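Tyrosine-protein phosphatase YwqE (Bacillus subtilis, PDB 3QY7) dephosphorylates phosphotyrosine-containing proteins, including YwqD, YwqF and Ssb, as a manganese-dependent, PHP-like phosphatase with a TIM-barrel fold. Local coordinates at residues Q79-Y84 and K103-E108; G129-I134 and G157-I162; I2-H7 and I188-S193. All blocks are in the same frame, centred on the assembly; numbering follows the deposited sequence.

Contact 1: residues Q79-Y84 and K103-E108. With FE (Fe (III) ion), chain B; FE (Fe (III) ion), chain C.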
loop_
_atom_site.group_PDB
_atom_site.type_symbol
_atom_site.label_atom_id
_atom_site.label_comp_id
_atom_site.label_asym_id
_atom_site.label_seq_id
_atom_site.Cartn_x
_atom_site.Cartn_y
_atom_site.Cartn_z
ATOM N N GLN A 79 -4.037 0.730 8.208
ATOM C CA GLN A 79 -3.389 -0.514 8.639
ATOM C C GLN A 79 -3.041 -1.335 7.414
ATOM O O GLN A 79 -3.713 -1.260 6.383
ATOM C CB GLN A 79 -4.353 -1.361 9.499
ATOM C CG GLN A 79 -4.387 -1.000 10.961
ATOM C CD GLN A 79 -5.390 -1.855 11.725
ATOM O OE1 GLN A 79 -6.388 -2.307 11.172
ATOM N NE2 GLN A 79 -5.118 -2.064 13.010
ATOM N N GLU A 80 -1.985 -2.138 7.533
ATOM C CA GLU A 80 -1.760 -3.209 6.574
ATOM C C GLU A 80 -2.301 -4.473 7.244
ATOM O O GLU A 80 -1.838 -4.866 8.321
ATOM C CB GLU A 80 -0.268 -3.369 6.242
ATOM C CG GLU A 80 -0.039 -4.530 5.221
ATOM C CD GLU A 80 1.409 -4.734 4.828
ATOM O OE1 GLU A 80 2.264 -4.010 5.327
ATOM O OE2 GLU A 80 1.667 -5.618 3.999
ATOM N N ILE A 81 -3.308 -5.068 6.621
ATOM C CA ILE A 81 -4.038 -6.189 7.243
ATOM C C ILE A 81 -3.718 -7.505 6.533
ATOM O O ILE A 81 -4.178 -7.757 5.431
ATOM C CB ILE A 81 -5.558 -5.920 7.210
ATOM C CG1 ILE A 81 -5.865 -4.556 7.847
ATOM C CG2 ILE A 81 -6.334 -7.084 7.888
ATOM C CD1 ILE A 81 -7.287 -4.050 7.605
ATOM N N ARG A 82 -2.918 -8.342 7.185
ATOM C CA ARG A 82 -2.709 -9.694 6.693
ATOM C C ARG A 82 -4.060 -10.392 6.673
ATOM O O ARG A 82 -4.748 -10.445 7.700
ATOM C CB ARG A 82 -1.736 -10.445 7.597
ATOM C CG ARG A 82 -1.571 -11.930 7.251
ATOM C CD ARG A 82 -0.755 -12.110 5.963
ATOM N NE ARG A 82 0.601 -11.577 6.091
ATOM C CZ ARG A 82 1.615 -12.222 6.663
ATOM N NH1 ARG A 82 1.434 -13.447 7.164
ATOM N NH2 ARG A 82 2.811 -11.646 6.731
ATOM N N ILE A 83 -4.421 -10.934 5.514
ATOM C CA ILE A 83 -5.740 -11.529 5.306
ATOM C C ILE A 83 -6.036 -12.585 6.367
ATOM O O ILE A 83 -5.150 -13.316 6.789
ATOM C CB ILE A 83 -5.868 -12.109 3.868
ATOM C CG1 ILE A 83 -7.327 -12.418 3.501
ATOM C CG2 ILE A 83 -4.911 -13.297 3.652
ATOM C CD1 ILE A 83 -7.541 -12.691 2.010
ATOM N N TYR A 84 -7.279 -12.596 6.827
ATOM C CA TYR A 84 -7.788 -13.670 7.693
ATOM C C TYR A 84 -9.286 -13.753 7.491
ATOM O O TYR A 84 -9.878 -12.876 6.867
ATOM C CB TYR A 84 -7.378 -13.492 9.169
ATOM C CG TYR A 84 -7.935 -12.273 9.871
ATOM C CD1 TYR A 84 -7.342 -11.020 9.710
ATOM C CD2 TYR A 84 -9.035 -12.373 10.720
ATOM C CE1 TYR A 84 -7.836 -9.908 10.365
ATOM C CE2 TYR A 84 -9.540 -11.262 11.379
ATOM C CZ TYR A 84 -8.936 -10.024 11.193
ATOM O OH TYR A 84 -9.428 -8.914 11.852
ATOM N N LYS A 103 -13.242 3.801 1.828
ATOM C CA LYS A 103 -13.713 2.495 1.393
ATOM C C LYS A 103 -12.587 1.557 0.991
ATOM O O LYS A 103 -12.846 0.396 0.712
ATOM C CB LYS A 103 -14.677 2.641 0.225
ATOM C CG LYS A 103 -14.028 2.967 -1.107
ATOM C CD LYS A 103 -15.064 3.073 -2.199
ATOM C CE LYS A 103 -15.849 4.344 -2.069
ATOM N NZ LYS A 103 -17.061 4.283 -2.951
ATOM N N TYR A 104 -11.359 2.070 0.930
ATOM C CA TYR A 104 -10.211 1.268 0.496
ATOM C C TYR A 104 -9.538 0.609 1.687
ATOM O O TYR A 104 -9.227 1.264 2.673
ATOM C CB TYR A 104 -9.216 2.149 -0.265
ATOM C CG TYR A 104 -9.819 2.708 -1.528
ATOM C CD1 TYR A 104 -9.748 2.004 -2.726
ATOM C CD2 TYR A 104 -10.532 3.912 -1.506
ATOM C CE1 TYR A 104 -10.329 2.504 -3.883
ATOM C CE2 TYR A 104 -11.117 4.426 -2.655
ATOM C CZ TYR A 104 -11.016 3.717 -3.839
ATOM O OH TYR A 104 -11.598 4.202 -4.983
ATOM N N ILE A 105 -9.319 -0.700 1.603
ATOM C CA ILE A 105 -8.745 -1.435 2.713
ATOM C C ILE A 105 -7.536 -2.197 2.195
ATOM O O ILE A 105 -7.616 -2.812 1.123
ATOM C CB ILE A 105 -9.793 -2.383 3.400
ATOM C CG1 ILE A 105 -9.175 -3.188 4.541
ATOM C CG2 ILE A 105 -10.555 -3.234 2.390
ATOM C CD1 ILE A 105 -10.191 -4.028 5.324
ATOM N N LEU A 106 -6.425 -2.112 2.928
ATOM C CA LEU A 106 -5.151 -2.711 2.487
ATOM C C LEU A 106 -5.009 -4.112 3.050
ATOM O O LEU A 106 -4.821 -4.295 4.248
ATOM C CB LEU A 106 -3.975 -1.813 2.910
ATOM C CG LEU A 106 -2.589 -2.231 2.386
ATOM C CD1 LEU A 106 -2.525 -2.157 0.870
ATOM C CD2 LEU A 106 -1.518 -1.368 3.025
ATOM N N ILE A 107 -5.136 -5.090 2.155
ATOM C CA ILE A 107 -5.120 -6.503 2.503
ATOM C C ILE A 107 -3.860 -7.126 1.923
ATOM O O ILE A 107 -3.603 -7.001 0.723
ATOM C CB ILE A 107 -6.368 -7.210 1.917
ATOM C CG1 ILE A 107 -7.662 -6.568 2.440
ATOM C CG2 ILE A 107 -6.345 -8.732 2.209
ATOM C CD1 ILE A 107 -7.863 -6.667 3.925
ATOM N N GLU A 108 -3.108 -7.807 2.777
ATOM C CA GLU A 108 -1.852 -8.445 2.397
ATOM C C GLU A 108 -2.016 -9.953 2.473
ATOM O O GLU A 108 -2.460 -10.468 3.495
ATOM C CB GLU A 108 -0.749 -8.021 3.362
ATOM C CG GLU A 108 0.642 -8.529 2.994
ATOM C CD GLU A 108 1.572 -8.629 4.184
ATOM O OE1 GLU A 108 2.779 -8.336 4.031
ATOM O OE2 GLU A 108 1.120 -8.988 5.288
HETATM FE FE FE B . 3.506 -6.450 3.423
HETATM FE FE FE C . 3.974 -3.124 4.361
HETATM O O HOH W 1 -6.368 -0.733 5.562
HETATM O O HOH W 2 4.267 -9.431 6.046
HETATM O O HOH W 3 5.515 -7.368 3.099
HETATM O O HOH W 4 4.136 -4.518 3.119
#
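E80 and R82 both meet E108 across the first pair of strands in a five-strand parallel sheet of the TIM-like barrel. Strand 80-82, helix 87-92 and strand 104-108 form a beta-alpha-beta unit here, and the strands are tied by I81 N to L106 O, E108 N to I81 O and I83 N to E108 O. Toward Q79 a water links them, donating to Q79 O and accepting from L106 N. E108 leaves the sheet on the face it shares with E80 and R82, with CG anti to the backbone N (chi1 -175°). Its CB, CG and CD lie 3.5, 3.2 and 3.0 Å from E80 OE2. OE1 binds an iron ion at 2.1 Å beside E80 OE2, a ligand of the same metal, the two carboxylate planes standing 62° apart. OE2 accepts a nearly straight hydrogen bond (173°) from R82 NE at 2.8 Å, part of a salt bridge; it lies in the guanidinium plane, while NE stands above the carboxylate plane. Glutamate suits position 80 because its two oxygens bridge the ions, OE2 on the iron shared with E108 and OE1 on the second. The opposite face is aliphatic: I81 CD1 touches I105 CD1 at 3.7 Å, and I83 CB rests on I107 CG2. Back on the metal side, a water accepts from R82 NH2 and donates to E108 OE1, each at 2.7 Å.

Contact 2: residues G129-I134 and G157-I162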
loop_
_atom_site.group_PDB
_atom_site.type_symbol
_atom_site.label_atom_id
_atom_site.label_comp_id
_atom_site.label_asym_id
_atom_site.label_seq_id
_atom_site.Cartn_x
_atom_site.Cartn_y
_atom_site.Cartn_z
ATOM N N GLY A 129 -19.499 -2.229 -0.025
ATOM C CA GLY A 129 -19.084 -0.939 -0.557
ATOM C C GLY A 129 -17.610 -0.653 -0.330
ATOM O O GLY A 129 -17.152 0.457 -0.565
ATOM N N TYR A 130 -16.881 -1.652 0.145
ATOM C CA TYR A 130 -15.410 -1.563 0.220
ATOM C C TYR A 130 -14.714 -1.943 -1.095
ATOM O O TYR A 130 -15.277 -2.647 -1.947
ATOM C CB TYR A 130 -14.880 -2.444 1.348
ATOM C CG TYR A 130 -15.144 -1.912 2.745
ATOM C CD1 TYR A 130 -14.281 -0.970 3.323
ATOM C CD2 TYR A 130 -16.246 -2.349 3.495
ATOM C CE1 TYR A 130 -14.502 -0.473 4.596
ATOM C CE2 TYR A 130 -16.479 -1.851 4.784
ATOM C CZ TYR A 130 -15.607 -0.911 5.320
ATOM O OH TYR A 130 -15.815 -0.407 6.592
ATOM N N ILE A 131 -13.484 -1.461 -1.255
ATOM C CA ILE A 131 -12.628 -1.876 -2.353
ATOM C C ILE A 131 -11.368 -2.443 -1.710
ATOM O O ILE A 131 -10.617 -1.707 -1.060
ATOM C CB ILE A 131 -12.304 -0.714 -3.323
ATOM C CG1 ILE A 131 -13.576 -0.227 -4.031
ATOM C CG2 ILE A 131 -11.295 -1.180 -4.372
ATOM C CD1 ILE A 131 -13.363 0.950 -5.000
ATOM N N PRO A 132 -11.145 -3.768 -1.839
ATOM C CA PRO A 132 -9.917 -4.334 -1.289
ATOM C C PRO A 132 -8.739 -3.961 -2.178
ATOM O O PRO A 132 -8.845 -4.044 -3.408
ATOM C CB PRO A 132 -10.158 -5.856 -1.330
ATOM C CG PRO A 132 -11.208 -6.051 -2.381
ATOM C CD PRO A 132 -12.046 -4.792 -2.402
ATOM N N VAL A 133 -7.653 -3.523 -1.544
ATOM C CA VAL A 133 -6.404 -3.211 -2.230
ATOM C C VAL A 133 -5.374 -4.231 -1.812
ATOM O O VAL A 133 -4.982 -4.285 -0.631
ATOM C CB VAL A 133 -5.901 -1.804 -1.878
ATOM C CG1 VAL A 133 -4.614 -1.485 -2.687
ATOM C CG2 VAL A 133 -6.988 -0.766 -2.223
ATOM N N ILE A 134 -4.937 -5.035 -2.779
ATOM C CA ILE A 134 -3.928 -6.069 -2.528
ATOM C C ILE A 134 -2.568 -5.403 -2.378
ATOM O O ILE A 134 -2.121 -4.701 -3.298
ATOM C CB ILE A 134 -3.887 -7.066 -3.708
ATOM C CG1 ILE A 134 -5.248 -7.773 -3.819
ATOM C CG2 ILE A 134 -2.767 -8.121 -3.498
ATOM C CD1 ILE A 134 -5.481 -8.468 -5.159
ATOM N N GLY A 157 -12.880 -7.071 -9.289
ATOM C CA GLY A 157 -13.109 -5.796 -8.606
ATOM C C GLY A 157 -12.056 -5.342 -7.610
ATOM O O GLY A 157 -12.135 -4.227 -7.097
ATOM N N ALA A 158 -11.057 -6.185 -7.366
ATOM C CA ALA A 158 -9.969 -5.836 -6.453
ATOM C C ALA A 158 -9.078 -4.817 -7.127
ATOM O O ALA A 158 -8.961 -4.772 -8.349
ATOM C CB ALA A 158 -9.158 -7.067 -6.098
ATOM N N ALA A 159 -8.479 -3.962 -6.305
ATOM C CA ALA A 159 -7.374 -3.117 -6.768
ATOM C C ALA A 159 -6.069 -3.660 -6.213
ATOM O O ALA A 159 -6.065 -4.492 -5.307
ATOM C CB ALA A 159 -7.598 -1.670 -6.283
ATOM N N SER A 160 -4.942 -3.178 -6.737
ATOM C CA SER A 160 -3.661 -3.548 -6.127
ATOM C C SER A 160 -2.642 -2.405 -6.131
ATOM O O SER A 160 -2.747 -1.463 -6.920
ATOM C CB SER A 160 -3.069 -4.829 -6.752
ATOM O OG SER A 160 -2.355 -4.568 -7.941
ATOM N N GLN A 161 -1.667 -2.536 -5.250
ATOM C CA GLN A 161 -0.659 -1.503 -5.018
ATOM C C GLN A 161 0.730 -2.123 -5.136
ATOM O O GLN A 161 1.083 -3.051 -4.396
ATOM C CB GLN A 161 -0.896 -0.871 -3.635
ATOM C CG GLN A 161 0.318 -0.112 -3.072
ATOM C CD GLN A 161 1.161 -0.969 -2.159
ATOM O OE1 GLN A 161 0.646 -1.665 -1.288
ATOM N NE2 GLN A 161 2.491 -0.880 -2.316
ATOM N N ILE A 162 1.501 -1.588 -6.078
ATOM C CA ILE A 162 2.872 -2.004 -6.315
ATOM C C ILE A 162 3.816 -1.184 -5.445
ATOM O O ILE A 162 3.496 -0.059 -5.053
ATOM C CB ILE A 162 3.238 -1.894 -7.810
ATOM C CG1 ILE A 162 4.439 -2.786 -8.137
ATOM C CG2 ILE A 162 3.439 -0.432 -8.267
ATOM C CD1 ILE A 162 4.179 -3.618 -9.345
#
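V133 lies beside A159, and I134 beside S160, where the two parallel strands run in register. The hydrogen bonds between the strands are all backbone bonds: A159 N donates to P132 O at 2.9 Å, I134 N to A159 O at 2.8 Å, and Q161 N to I134 O at 3.0 Å. P132, which lacks an N-H, takes part through its carbonyl alone. Two CA-H...O contacts follow the same line, from V133 CA to A159 O and from S160 CA to I134 O. These are adjoining strands of the TIM-like barrel, each entered from a helix through a glycine, G129 or G157, whose positive phi closes a Schellman motif. Apolar contacts lie on both faces. On one, the small A159 CB touches both I131 CG2 and V133 CG2, 4.2 Å from each. On the other, I134 CD1 meets A158 CB at 4.0 Å, and F122 of helix 118-127 packs on both residues and on P132; alanine leaves room there for the larger side chains. V133 CG1, anti to its backbone N (chi1 -177°), touches Q161 CB at 3.9 Å. The polar ends turn to partners elsewhere: S160 OG bonds L187 O, and Q161 OE1 is satisfied at H5.

Contact 3: residues I2-H7 and I188-S193; sequences IDIHCH and IHFVAS. With FE (Fe (III) ion), chain C.
The HxH metal motif of the PHP-like fold, here H5-C6-H7, follows the first barrel strand, and this contact sets that strand beside 190-192, the last of the five-strand sheet. D3 makes the polar join. With CG anti to the backbone N (chi1 -171°), the carboxylate is carried to S193, where both oxygens use their syn lone pairs: OD1 accepts from the backbone N at 2.8 Å, nearly straight at 169°, and OD2 accepts a hydrogen bond from the OG hydroxyl at 2.6 Å. A carboxylate suits the place because its two oxygens can accept from the N-H and the hydroxyl of one residue together, and the two bonds fix its rotation. S193 OG also bonds A195 N. A water joins the strands further back, donating to I2 O and V191 O and accepting from I4 N. Apolar contact centres on A192, whose CB points toward the first strand and lies 3.8 Å from both I4 CG1 and H5 CB; a methyl fits so close an approach. I4 CD1 then sits over one face of the F190 ring, 3.9 Å from its centroid and displaced toward the rim, a CH-pi contact. Beyond the join, H5 NE2 and H7 NE2 each bind one iron ion at 2.1 Å, with E80, D194 and a bridging water among its other ligands. Second-shell bonds from H5 ND1 to Q161 OE1 and from H7 ND1 to D13 OD2 would help to orient the two rings. Strand 36-38 flanks the first strand, with I37 against D3 and C6 and I38 against I4. Strand 159-163 adjoins 190-192, while helix 219-232 packs on I2, F190 and V191.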
loop_
_atom_site.group_PDB
_atom_site.type_symbol
_atom_site.label_atom_id
_atom_site.label_comp_id
_atom_site.label_asym_id
_atom_site.label_seq_id
_atom_site.Cartn_x
_atom_site.Cartn_y
_atom_site.Cartn_z
ATOM N N ILE A 2 0.638 11.525 -2.415
ATOM C CA ILE A 2 0.132 10.763 -1.275
ATOM C C ILE A 2 0.723 9.366 -1.329
ATOM O O ILE A 2 0.675 8.717 -2.370
ATOM C CB ILE A 2 -1.391 10.673 -1.362
ATOM C CG1 ILE A 2 -1.999 12.079 -1.280
ATOM C CG2 ILE A 2 -1.976 9.763 -0.274
ATOM C CD1 ILE A 2 -3.387 12.112 -1.821
ATOM N N ASP A 3 1.267 8.913 -0.202
ATOM C CA ASP A 3 1.832 7.559 -0.072
ATOM C C ASP A 3 0.840 6.742 0.736
ATOM O O ASP A 3 0.554 7.085 1.878
ATOM C CB ASP A 3 3.184 7.658 0.645
ATOM C CG ASP A 3 3.963 6.352 0.644
ATOM O OD1 ASP A 3 3.803 5.562 -0.310
ATOM O OD2 ASP A 3 4.741 6.135 1.603
ATOM N N ILE A 4 0.299 5.678 0.136
ATOM C CA ILE A 4 -0.817 4.949 0.758
ATOM C C ILE A 4 -0.427 3.724 1.592
ATOM O O ILE A 4 -1.303 3.039 2.123
ATOM C CB ILE A 4 -1.920 4.541 -0.266
ATOM C CG1 ILE A 4 -1.430 3.469 -1.255
ATOM C CG2 ILE A 4 -2.435 5.771 -0.987
ATOM C CD1 ILE A 4 -2.586 2.607 -1.798
ATOM N N HIS A 5 0.873 3.425 1.658
ATOM C CA HIS A 5 1.375 2.240 2.376
ATOM C C HIS A 5 2.755 2.590 2.925
ATOM O O HIS A 5 3.680 2.830 2.159
ATOM C CB HIS A 5 1.422 1.051 1.394
ATOM C CG HIS A 5 1.885 -0.251 1.986
ATOM N ND1 HIS A 5 1.666 -1.448 1.341
ATOM C CD2 HIS A 5 2.505 -0.560 3.152
ATOM C CE1 HIS A 5 2.169 -2.438 2.065
ATOM N NE2 HIS A 5 2.672 -1.929 3.172
ATOM N N CYS A 6 2.883 2.649 4.250
ATOM C CA CYS A 6 4.120 3.145 4.859
ATOM C C CYS A 6 4.172 2.770 6.332
ATOM O O CYS A 6 3.177 2.879 7.054
ATOM C CB CYS A 6 4.183 4.663 4.709
ATOM S SG CYS A 6 5.812 5.345 5.051
ATOM N N HIS A 7 5.336 2.313 6.778
ATOM C CA HIS A 7 5.500 1.870 8.146
ATOM C C HIS A 7 6.313 2.892 8.912
ATOM O O HIS A 7 7.383 2.608 9.470
ATOM C CB HIS A 7 6.093 0.456 8.141
ATOM C CG HIS A 7 5.229 -0.523 7.422
ATOM N ND1 HIS A 7 4.314 -1.320 8.077
ATOM C CD2 HIS A 7 5.079 -0.780 6.101
ATOM C CE1 HIS A 7 3.678 -2.064 7.185
ATOM N NE2 HIS A 7 4.108 -1.745 5.980
ATOM N N ILE A 188 -2.351 -2.983 -11.741
ATOM C CA ILE A 188 -1.852 -2.148 -10.653
ATOM C C ILE A 188 -2.577 -0.803 -10.696
ATOM O O ILE A 188 -2.741 -0.223 -11.766
ATOM C CB ILE A 188 -0.330 -1.890 -10.839
ATOM C CG1 ILE A 188 0.458 -3.211 -10.862
ATOM C CG2 ILE A 188 0.227 -0.904 -9.793
ATOM C CD1 ILE A 188 0.322 -4.140 -9.632
ATOM N N HIS A 189 -2.972 -0.308 -9.520
ATOM C CA HIS A 189 -3.744 0.935 -9.427
ATOM C C HIS A 189 -3.074 2.024 -8.607
ATOM O O HIS A 189 -3.464 3.178 -8.721
ATOM C CB HIS A 189 -5.148 0.623 -8.928
ATOM C CG HIS A 189 -5.798 -0.458 -9.731
ATOM N ND1 HIS A 189 -5.666 -1.791 -9.407
ATOM C CD2 HIS A 189 -6.484 -0.416 -10.895
ATOM C CE1 HIS A 189 -6.286 -2.523 -10.317
ATOM N NE2 HIS A 189 -6.787 -1.715 -11.234
ATOM N N PHE A 190 -2.071 1.655 -7.814
ATOM C CA PHE A 190 -1.337 2.583 -6.940
ATOM C C PHE A 190 0.144 2.205 -6.919
ATOM O O PHE A 190 0.496 1.028 -7.091
ATOM C CB PHE A 190 -1.815 2.488 -5.477
ATOM C CG PHE A 190 -3.295 2.603 -5.287
ATOM C CD1 PHE A 190 -3.910 3.854 -5.206
ATOM C CD2 PHE A 190 -4.071 1.457 -5.119
ATOM C CE1 PHE A 190 -5.281 3.963 -5.000
ATOM C CE2 PHE A 190 -5.458 1.558 -4.902
ATOM C CZ PHE A 190 -6.061 2.803 -4.837
ATOM N N VAL A 191 1.006 3.192 -6.680
ATOM C CA VAL A 191 2.401 2.936 -6.365
ATOM C C VAL A 191 2.647 3.538 -4.983
ATOM O O VAL A 191 2.208 4.669 -4.701
ATOM C CB VAL A 191 3.353 3.588 -7.397
ATOM C CG1 VAL A 191 4.780 3.120 -7.155
ATOM C CG2 VAL A 191 2.905 3.295 -8.834
ATOM N N ALA A 192 3.288 2.783 -4.102
ATOM C CA ALA A 192 3.518 3.260 -2.749
ATOM C C ALA A 192 4.832 2.731 -2.201
ATOM O O ALA A 192 5.358 1.722 -2.684
ATOM C CB ALA A 192 2.330 2.876 -1.813
ATOM N N SER A 193 5.341 3.407 -1.176
ATOM C CA SER A 193 6.675 3.111 -0.649
ATOM C C SER A 193 6.811 1.800 0.087
ATOM O O SER A 193 7.828 1.114 -0.067
ATOM C CB SER A 193 7.159 4.230 0.289
ATOM O OG SER A 193 6.439 4.212 1.524
HETATM FE FE FE C . 3.974 -3.124 4.361
HETATM O O HOH W 5 0.697 5.862 -2.731
HETATM O O HOH W 4 4.136 -4.518 3.119
#

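All three contacts are buried, contact 3 nearest the centre of the chain, while contact 1 reaches the surface at R82. Contacts 1 and 2 are regular parallel strand pairs of one sheet, joined where K103 O meets I131 N and I105 O meets V133 N. Contact 3 brings that sheet's last strand against the first strand of the chain, and side chains and a water do the work that backbone ladders do in the others. Metal chemistry gathers in contacts 1 and 3, which share an iron ion and its bridging water. Side-chain contacts in contact 2 are chiefly aliphatic and none of its residues binds a metal, yet Q161 supports H5 from the second shell.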